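Local coordinates for protein dihydroorotase (Agrobacterium tumefaciens, PDB 2OGJ) that is a zinc-dependent amidohydrolase-superfamily esterase that deacetylates acetyl-(R)-mandelate in vitro and, less efficiently, acetyl glycolate, at residues A[112-115]-A[116-119]. Numbering follows the deposited sequence.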
loop_
_atom_site.group_PDB
_atom_site.type_symbol
_atom_site.label_atom_id
_atom_site.label_comp_id
_atom_site.label_asym_id
_atom_site.label_seq_id
_atom_site.Cartn_x
_atom_site.Cartn_y
_atom_site.Cartn_z
ATOM N N ALA A 112 -0.284 21.705 8.309
ATOM C CA ALA A 112 0.118 22.260 7.020
ATOM C C ALA A 112 -0.396 23.689 6.741
ATOM O O ALA A 112 0.402 24.591 6.462
ATOM C CB ALA A 112 -0.304 21.312 5.875
ATOM N N ASN A 113 -1.708 23.906 6.793
ATOM C CA ASN A 113 -2.211 25.248 6.526
ATOM C C ASN A 113 -2.989 25.924 7.638
ATOM O O ASN A 113 -3.915 26.672 7.359
ATOM C CB ASN A 113 -3.035 25.298 5.219
ATOM C CG ASN A 113 -4.332 24.500 5.280
ATOM O OD1 ASN A 113 -4.721 23.960 6.320
ATOM N ND2 ASN A 113 -5.018 24.432 4.144
ATOM N N PHE A 114 -2.609 25.700 8.893
ATOM C CA PHE A 114 -3.320 26.353 9.978
ATOM C C PHE A 114 -3.015 27.851 9.999
ATOM O O PHE A 114 -3.876 28.657 10.354
ATOM C CB PHE A 114 -2.967 25.757 11.350
ATOM C CG PHE A 114 -3.729 26.397 12.490
ATOM C CD1 PHE A 114 -5.010 25.957 12.826
ATOM C CD2 PHE A 114 -3.203 27.500 13.165
ATOM C CE1 PHE A 114 -5.766 26.609 13.818
ATOM C CE2 PHE A 114 -3.940 28.166 14.155
ATOM C CZ PHE A 114 -5.230 27.723 14.488
ATOM N N HIS A 115 -1.791 28.229 9.639
ATOM C CA HIS A 115 -1.439 29.646 9.626
ATOM C C HIS A 115 -2.385 30.354 8.643
ATOM O O HIS A 115 -2.743 31.508 8.835
ATOM C CB HIS A 115 0.038 29.840 9.238
ATOM C CG HIS A 115 0.362 29.439 7.836
ATOM N ND1 HIS A 115 0.348 28.130 7.411
ATOM C CD2 HIS A 115 0.651 30.185 6.744
ATOM C CE1 HIS A 115 0.608 28.085 6.117
ATOM N NE2 HIS A 115 0.793 29.321 5.688
ATOM N N GLY A 116 -2.815 29.633 7.611
ATOM C CA GLY A 116 -3.740 30.195 6.651
ATOM C C GLY A 116 -5.084 30.404 7.320
ATOM O O GLY A 116 -5.737 31.424 7.115
ATOM N N PHE A 117 -5.505 29.446 8.132
ATOM C CA PHE A 117 -6.768 29.557 8.827
ATOM C C PHE A 117 -6.726 30.760 9.763
ATOM O O PHE A 117 -7.660 31.549 9.806
ATOM C CB PHE A 117 -7.028 28.286 9.634
ATOM C CG PHE A 117 -8.361 28.266 10.343
ATOM C CD1 PHE A 117 -9.535 28.056 9.635
ATOM C CD2 PHE A 117 -8.438 28.441 11.718
ATOM C CE1 PHE A 117 -10.766 28.020 10.275
ATOM C CE2 PHE A 117 -9.687 28.405 12.372
ATOM C CZ PHE A 117 -10.840 28.194 11.643
ATOM N N ARG A 118 -5.634 30.911 10.498
ATOM C CA ARG A 118 -5.500 32.018 11.441
ATOM C C ARG A 118 -5.614 33.392 10.786
ATOM O O ARG A 118 -6.334 34.269 11.264
ATOM C CB ARG A 118 -4.153 31.916 12.167
ATOM C CG ARG A 118 -3.987 32.908 13.324
ATOM C CD ARG A 118 -2.566 32.977 13.855
ATOM N NE ARG A 118 -1.639 33.336 12.791
ATOM C CZ ARG A 118 -0.604 32.585 12.425
ATOM N NH1 ARG A 118 -0.360 31.435 13.047
ATOM N NH2 ARG A 118 0.174 32.969 11.426
ATOM N N GLU A 119 -4.895 33.563 9.682
ATOM C CA GLU A 119 -4.871 34.832 8.983
ATOM C C GLU A 119 -6.135 35.173 8.223
ATOM O O GLU A 119 -6.573 36.313 8.272
ATOM C CB GLU A 119 -3.686 34.885 8.023
ATOM C CG GLU A 119 -3.400 36.281 7.500
ATOM C CD GLU A 119 -2.324 36.310 6.429
ATOM O OE1 GLU A 119 -1.179 35.857 6.695
ATOM O OE2 GLU A 119 -2.629 36.795 5.315
#
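Phe114 and Phe117, one helical turn apart, meet obliquely, with Phe114 CE1 3.9 Å from Phe117 CD2. The ring centroids are 5.8 Å apart and the planes are inclined at 43°. Their i, i+3 spacing puts both on the same side of the helix. On another side, the Arg118 chain bends at chi3 (58°) and brings its guanidinium back along the helix, one face over His115 CA, with Arg118 NH2 3.8 Å from His115 CB. The His115 imidazole, with CG between its backbone N and carbonyl carbon (chi1 66°), folds over the backbone, and one face of the ring lies over the amide N of the following Gly116. Its NE2 is hydrogen-bonded to His82 O of the second subunit. Along the backbone, helical bonds run from Arg118 N to Phe114 O (2.9 Å) and from Glu119 N to His115 O (3.1 Å), while Asn113, at the N-cap position, accepts Phe117 N through its backbone O. Glu119 OE1 is hydrogen-bonded to His82 NE2 and forms a salt bridge with Arg90 NH2, both of the second subunit. Within the beta-alpha-beta unit of the TIM barrel, helix 114-122 follows strand 100-106 and packs both phenylalanines on strand 128-132.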